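Local coordinates for protein Niban 2 (Homo sapiens, PDB 7CTP), which may suppress apoptosis and promote melanoma cell invasion, this piece being its PH domain together with a large, mainly helical region, at residues D180-Q183 with A184-Q187; S314-H317 with L318-K321; F529-V532 with E533-Y536. One frame throughout, in Å; residues are numbered along the deposited sequence.

Contact 1. Residues D180-Q183 with A184-Q187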
loop_
_atom_site.group_PDB
_atom_site.type_symbol
_atom_site.label_atom_id
_atom_site.label_comp_id
_atom_site.label_asym_id
_atom_site.label_seq_id
_atom_site.Cartn_x
_atom_site.Cartn_y
_atom_site.Cartn_z
ATOM N N ASP A 180 -21.788 3.556 10.259
ATOM C CA ASP A 180 -21.282 4.223 9.061
ATOM C C ASP A 180 -20.055 5.061 9.372
ATOM O O ASP A 180 -19.116 5.123 8.570
ATOM C CB ASP A 180 -22.367 5.110 8.445
ATOM C CG ASP A 180 -23.479 4.315 7.789
ATOM O OD1 ASP A 180 -23.310 3.097 7.578
ATOM O OD2 ASP A 180 -24.532 4.919 7.491
ATOM N N LYS A 181 -20.054 5.733 10.523
ATOM C CA LYS A 181 -18.920 6.570 10.897
ATOM C C LYS A 181 -17.692 5.715 11.172
ATOM O O LYS A 181 -16.595 5.999 10.678
ATOM C CB LYS A 181 -19.270 7.410 12.126
ATOM C CG LYS A 181 -18.168 8.364 12.572
ATOM C CD LYS A 181 -17.666 9.219 11.424
ATOM C CE LYS A 181 -17.090 10.537 11.934
ATOM N NZ LYS A 181 -17.334 11.641 10.960
ATOM N N TRP A 182 -17.867 4.662 11.966
ATOM C CA TRP A 182 -16.736 3.809 12.305
ATOM C C TRP A 182 -16.236 3.043 11.088
ATOM O O TRP A 182 -15.046 2.728 11.013
ATOM C CB TRP A 182 -17.122 2.853 13.430
ATOM C CG TRP A 182 -16.901 3.438 14.790
ATOM C CD1 TRP A 182 -17.861 3.804 15.693
ATOM C CD2 TRP A 182 -15.640 3.730 15.404
ATOM N NE1 TRP A 182 -17.272 4.306 16.834
ATOM C CE2 TRP A 182 -15.910 4.274 16.679
ATOM C CE3 TRP A 182 -14.309 3.590 14.998
ATOM C CZ2 TRP A 182 -14.899 4.671 17.550
ATOM C CZ3 TRP A 182 -13.307 3.987 15.863
ATOM C CH2 TRP A 182 -13.604 4.522 17.125
ATOM N N GLN A 183 -17.117 2.733 10.131
ATOM C CA GLN A 183 -16.651 2.080 8.911
ATOM C C GLN A 183 -15.734 2.996 8.119
ATOM O O GLN A 183 -14.702 2.554 7.603
ATOM C CB GLN A 183 -17.819 1.634 8.037
ATOM C CG GLN A 183 -17.353 0.981 6.759
ATOM C CD GLN A 183 -18.477 0.380 5.963
ATOM O OE1 GLN A 183 -19.650 0.647 6.222
ATOM N NE2 GLN A 183 -18.129 -0.436 4.984
ATOM N N ALA A 184 -16.082 4.281 8.025
ATOM C CA ALA A 184 -15.223 5.225 7.311
ATOM C C ALA A 184 -13.893 5.407 8.027
ATOM O O ALA A 184 -12.829 5.431 7.391
ATOM C CB ALA A 184 -15.929 6.570 7.153
ATOM N N VAL A 185 -13.939 5.558 9.352
ATOM C CA VAL A 185 -12.724 5.772 10.137
ATOM C C VAL A 185 -11.817 4.550 10.057
ATOM O O VAL A 185 -10.597 4.671 9.899
ATOM C CB VAL A 185 -13.083 6.102 11.598
ATOM C CG1 VAL A 185 -11.843 6.012 12.500
ATOM C CG2 VAL A 185 -13.731 7.485 11.688
ATOM N N LEU A 186 -12.397 3.352 10.191
ATOM C CA LEU A 186 -11.568 2.148 10.142
ATOM C C LEU A 186 -11.039 1.900 8.737
ATOM O O LEU A 186 -9.921 1.387 8.582
ATOM C CB LEU A 186 -12.343 0.938 10.661
ATOM C CG LEU A 186 -12.675 1.028 12.158
ATOM C CD1 LEU A 186 -13.547 -0.142 12.584
ATOM C CD2 LEU A 186 -11.399 1.102 12.981
ATOM N N GLN A 187 -11.817 2.253 7.700
ATOM C CA GLN A 187 -11.290 2.216 6.337
ATOM C C GLN A 187 -10.076 3.121 6.203
ATOM O O GLN A 187 -9.096 2.758 5.541
ATOM C CB GLN A 187 -12.349 2.647 5.318
ATOM C CG GLN A 187 -13.355 1.594 4.907
ATOM C CD GLN A 187 -14.450 2.159 4.011
ATOM O OE1 GLN A 187 -14.524 3.367 3.774
ATOM N NE2 GLN A 187 -15.307 1.283 3.515
#
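Trp182, Val185 and Leu186 meet on the inner face of helix 176-194, the C-terminal helix of the PH domain. Four i to i+4 backbone bonds define the helical geometry here. The shortest runs 2.8 Å from Leu186 N to Trp182 O, and Val185 N lies 3.0 Å from Lys181 O. The indole of Trp182 lies alongside Val185, the two side chains pointing the same way, and its CZ3 comes 4.2 Å from Val185 CG1. Leu186, one turn on from Trp182, crosses the indole at an angle: its CG sits at the ring edge, near the ring plane, 4.2 Å from Trp182 CE3. With CG anti to its own carbonyl carbon (chi1 -66°), Leu186 also lays that atom 3.1 Å from Trp182 O, so the carbonyl that receives its N-H is flanked by its side chain as well. Beyond the helix, Trp182 packs edge-to-face against Phe70 and touches Leu74, Ser89, Val91 and Leu159, while Leu186 shares Leu159.

The partly exposed flank is polar. Gln183 and Gln187 are extended beyond CG and their amide planes stand 64° apart. The packing contact between them is made by Gln183 CG, 3.8 Å from Gln187 NE2. An amphipathic helix with a buried tryptophan on its inner face is characteristic of PH domains, where the C-terminal helix covers one end of the strongly bent beta structure.

Contact 2. Residues S314-H317 with L318-K321; sequences SKEH and LASK
The backbone from Ser314 to Lys321 is regular alpha-helix, as four i to i+4 bonds attest, from a nearly straight one at Leu318 N to Ser314 O (3.0 Å, N-H...O angle 173°) to a longer one at Lys321 N to His317 O (3.3 Å). His317 O is gripped twice, because the hydroxyl of Ser320 also donates to it, with OG 2.6 Å from that oxygen. OG can reach back because it lies between its own backbone N and carbonyl carbon (chi1 73°), and it approaches 23° out of the carbonyl plane. An alanine in place of Ser320 is likely to cost His317 O its short hydroxyl donor, leaving the longer bond from Lys321 N.

On the same outward side, the imidazole of His317 and the chain of Lys321 cross at a slant. The methylene CE of Lys321 makes the approach, 3.7 Å from His317 NE2, whereas Lys321 NZ stays 4.0 Å from that nitrogen; any positive charge on the histidine would probably be disfavoured there. Glu316 OE2 forms a salt bridge with Arg323. Leu318 and Ala319 face inward, packing on Thr535 of helix 532-555, and Lys315 NZ bonds Phe529 O. The arrangement is that of an amphipathic turn in a long helix, with a serine hydroxyl bonded to the i-3 carbonyl.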
loop_
_atom_site.group_PDB
_atom_site.type_symbol
_atom_site.label_atom_id
_atom_site.label_comp_id
_atom_site.label_asym_id
_atom_site.label_seq_id
_atom_site.Cartn_x
_atom_site.Cartn_y
_atom_site.Cartn_z
ATOM N N SER A 314 28.627 -1.493 -19.126
ATOM C CA SER A 314 28.540 -2.926 -18.884
ATOM C C SER A 314 27.086 -3.382 -18.873
ATOM O O SER A 314 26.749 -4.434 -19.432
ATOM C CB SER A 314 29.240 -3.275 -17.571
ATOM O OG SER A 314 28.742 -4.478 -17.014
ATOM N N LYS A 315 26.208 -2.585 -18.256
ATOM C CA LYS A 315 24.778 -2.891 -18.246
ATOM C C LYS A 315 24.225 -2.952 -19.670
ATOM O O LYS A 315 23.489 -3.882 -20.027
ATOM C CB LYS A 315 24.033 -1.854 -17.398
ATOM C CG LYS A 315 22.666 -2.315 -16.865
ATOM C CD LYS A 315 22.074 -1.342 -15.819
ATOM C CE LYS A 315 22.752 -1.446 -14.436
ATOM N NZ LYS A 315 21.884 -2.067 -13.358
ATOM N N GLU A 316 24.616 -1.992 -20.515
ATOM C CA GLU A 316 24.119 -1.952 -21.890
ATOM C C GLU A 316 24.655 -3.118 -22.716
ATOM O O GLU A 316 23.947 -3.645 -23.584
ATOM C CB GLU A 316 24.475 -0.607 -22.529
ATOM C CG GLU A 316 24.070 -0.423 -24.002
ATOM C CD GLU A 316 22.668 -0.929 -24.336
ATOM O OE1 GLU A 316 22.529 -1.642 -25.355
ATOM O OE2 GLU A 316 21.708 -0.602 -23.601
ATOM N N HIS A 317 25.893 -3.548 -22.458
ATOM C CA HIS A 317 26.426 -4.706 -23.171
ATOM C C HIS A 317 25.658 -5.970 -22.806
ATOM O O HIS A 317 25.303 -6.767 -23.681
ATOM C CB HIS A 317 27.916 -4.874 -22.879
ATOM C CG HIS A 317 28.552 -6.020 -23.606
ATOM N ND1 HIS A 317 28.996 -7.157 -22.964
ATOM C CD2 HIS A 317 28.821 -6.202 -24.921
ATOM C CE1 HIS A 317 29.509 -7.991 -23.852
ATOM N NE2 HIS A 317 29.417 -7.435 -25.047
ATOM N N LEU A 318 25.400 -6.173 -21.510
ATOM C CA LEU A 318 24.573 -7.301 -21.087
ATOM C C LEU A 318 23.194 -7.232 -21.727
ATOM O O LEU A 318 22.683 -8.236 -22.242
ATOM C CB LEU A 318 24.460 -7.315 -19.564
ATOM C CG LEU A 318 23.517 -8.318 -18.900
ATOM C CD1 LEU A 318 23.966 -9.753 -19.159
ATOM C CD2 LEU A 318 23.448 -8.017 -17.401
ATOM N N ALA A 319 22.577 -6.052 -21.704
ATOM C CA ALA A 319 21.238 -5.908 -22.268
ATOM C C ALA A 319 21.227 -6.274 -23.744
ATOM O O ALA A 319 20.279 -6.901 -24.230
ATOM C CB ALA A 319 20.726 -4.482 -22.063
ATOM N N SER A 320 22.285 -5.902 -24.471
ATOM C CA SER A 320 22.332 -6.178 -25.903
ATOM C C SER A 320 22.328 -7.674 -26.171
ATOM O O SER A 320 21.685 -8.138 -27.120
ATOM C CB SER A 320 23.567 -5.530 -26.527
ATOM O OG SER A 320 24.738 -6.245 -26.150
ATOM N N LYS A 321 23.028 -8.449 -25.335
ATOM C CA LYS A 321 23.071 -9.896 -25.508
ATOM C C LYS A 321 21.744 -10.537 -25.120
ATOM O O LYS A 321 21.318 -11.525 -25.730
ATOM C CB LYS A 321 24.202 -10.487 -24.673
ATOM C CG LYS A 321 25.576 -9.968 -25.040
ATOM C CD LYS A 321 25.978 -10.383 -26.449
ATOM C CE LYS A 321 27.446 -10.039 -26.703
ATOM N NZ LYS A 321 27.648 -9.423 -28.045
#

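Contact 3. Residues F529-V532 with E533-Y536; sequences FILV and ENTY
Leu531 and Asn534 lie side by side, their side chains pointing the same way across the first turn of helix 532-555, where Leu531 holds the N-cap position. Leu531 brings its methyl CD1 to 3.4 Å from Asn534 OD1, and its CB lies 3.7 Å from the same oxygen. Asn534 CG is anti to its carbonyl carbon (chi1 -72°), a setting that keeps the amide beside the leucine; its ND2 is hydrogen-bonded to Gln34. Both side chains also pack on Val37 of helix 10-48, so the start of the helix is fitted against that neighbour.

Ile530 and Thr535 meet at an angle on another flank, with CG2 of the isoleucine 4.0 Å from OG1 of the threonine. These two side chains belong to the face turned to helix 260-337, where Ile530 touches Ser314 and Thr535 touches Leu318. The side chain of Tyr536 packs on Leu504, Leu507 and Cys511 of helix 464-511, while its N bonds Val532 O at 2.9 Å.

The capping residue has no polar side chain; its carbonyl carries two bonds from one residue. Thr535 N lies nearly along the C=O axis of Leu531, 3.0 Å from its O, whereas Thr535 OG1 donates at 2.9 Å from 41° above the carbonyl plane.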
loop_
_atom_site.group_PDB
_atom_site.type_symbol
_atom_site.label_atom_id
_atom_site.label_comp_id
_atom_site.label_asym_id
_atom_site.label_seq_id
_atom_site.Cartn_x
_atom_site.Cartn_y
_atom_site.Cartn_z
ATOM N N PHE A 529 25.733 -4.158 -8.564
ATOM C CA PHE A 529 24.966 -3.104 -9.219
ATOM C C PHE A 529 24.278 -3.563 -10.487
ATOM O O PHE A 529 23.439 -2.825 -11.011
ATOM C CB PHE A 529 25.872 -1.918 -9.562
ATOM C CG PHE A 529 26.797 -1.561 -8.452
ATOM C CD1 PHE A 529 26.296 -1.272 -7.191
ATOM C CD2 PHE A 529 28.165 -1.577 -8.645
ATOM C CE1 PHE A 529 27.153 -0.982 -6.142
ATOM C CE2 PHE A 529 29.034 -1.276 -7.599
ATOM C CZ PHE A 529 28.528 -0.981 -6.350
ATOM N N ILE A 530 24.630 -4.742 -10.987
ATOM C CA ILE A 530 24.100 -5.289 -12.232
ATOM C C ILE A 530 23.682 -6.724 -11.968
ATOM O O ILE A 530 24.505 -7.542 -11.544
ATOM C CB ILE A 530 25.130 -5.235 -13.373
ATOM C CG1 ILE A 530 25.611 -3.796 -13.595
ATOM C CG2 ILE A 530 24.537 -5.850 -14.647
ATOM C CD1 ILE A 530 26.707 -3.673 -14.628
ATOM N N LEU A 531 22.408 -7.035 -12.235
ATOM C CA LEU A 531 21.884 -8.389 -12.105
ATOM C C LEU A 531 21.321 -8.847 -13.444
ATOM O O LEU A 531 20.616 -8.085 -14.111
ATOM C CB LEU A 531 20.777 -8.446 -11.044
ATOM C CG LEU A 531 21.235 -8.274 -9.596
ATOM C CD1 LEU A 531 20.045 -8.090 -8.658
ATOM C CD2 LEU A 531 22.058 -9.475 -9.180
ATOM N N VAL A 532 21.630 -10.088 -13.828
ATOM C CA VAL A 532 21.071 -10.643 -15.065
ATOM C C VAL A 532 19.558 -10.502 -15.063
ATOM O O VAL A 532 18.946 -10.041 -16.036
ATOM C CB VAL A 532 21.485 -12.114 -15.237
ATOM C CG1 VAL A 532 20.679 -12.752 -16.362
ATOM C CG2 VAL A 532 22.974 -12.230 -15.521
ATOM N N GLU A 533 18.929 -10.879 -13.952
ATOM C CA GLU A 533 17.474 -10.884 -13.905
ATOM C C GLU A 533 16.897 -9.484 -14.079
ATOM O O GLU A 533 15.946 -9.288 -14.844
ATOM C CB GLU A 533 17.002 -11.497 -12.598
ATOM C CG GLU A 533 15.518 -11.713 -12.569
ATOM C CD GLU A 533 15.057 -12.925 -13.357
ATOM O OE1 GLU A 533 15.847 -13.881 -13.501
ATOM O OE2 GLU A 533 13.888 -12.918 -13.811
ATOM N N ASN A 534 17.448 -8.493 -13.365
ATOM C CA ASN A 534 16.936 -7.129 -13.460
ATOM C C ASN A 534 17.150 -6.547 -14.852
ATOM O O ASN A 534 16.299 -5.811 -15.364
ATOM C CB ASN A 534 17.616 -6.228 -12.430
ATOM C CG ASN A 534 17.157 -6.504 -11.023
ATOM O OD1 ASN A 534 17.213 -7.639 -10.554
ATOM N ND2 ASN A 534 16.686 -5.463 -10.336
ATOM N N THR A 535 18.303 -6.829 -15.451
ATOM C CA THR A 535 18.574 -6.350 -16.801
ATOM C C THR A 535 17.606 -6.980 -17.796
ATOM O O THR A 535 17.026 -6.292 -18.648
ATOM C CB THR A 535 20.021 -6.653 -17.173
ATOM O OG1 THR A 535 20.896 -6.041 -16.208
ATOM C CG2 THR A 535 20.343 -6.102 -18.560
ATOM N N TYR A 536 17.397 -8.291 -17.672
ATOM C CA TYR A 536 16.404 -8.986 -18.488
ATOM C C TYR A 536 15.016 -8.372 -18.321
ATOM O O TYR A 536 14.309 -8.123 -19.306
ATOM C CB TYR A 536 16.401 -10.466 -18.115
ATOM C CG TYR A 536 15.161 -11.234 -18.543
ATOM C CD1 TYR A 536 14.895 -11.469 -19.887
ATOM C CD2 TYR A 536 14.282 -11.752 -17.599
ATOM C CE1 TYR A 536 13.775 -12.187 -20.281
ATOM C CE2 TYR A 536 13.159 -12.474 -17.982
ATOM C CZ TYR A 536 12.912 -12.687 -19.324
ATOM O OH TYR A 536 11.795 -13.406 -19.702
#

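Contacts 2 and 3 lie on two different elements that pack on each other, helix 260-337 and the loop and first turn of helix 532-555. Their centres are about 10 Å apart, and they touch, for example, where Leu318 CD2 comes 3.7 Å from Ile530 CG2. Contact 1 stands apart in the PH domain, its centre about 52 Å from that of contact 2 and on the opposite side of the chain's centre. Contacts 1 and 2 each pair buried apolar groups with a more open polar side, contact 2 having the most exposed residues. Contact 1 is organised round one buried indole, charged and hydroxyl groups mark the outer side of contact 2, and contact 3 has a buried threonine hydroxyl satisfied by a backbone carbonyl.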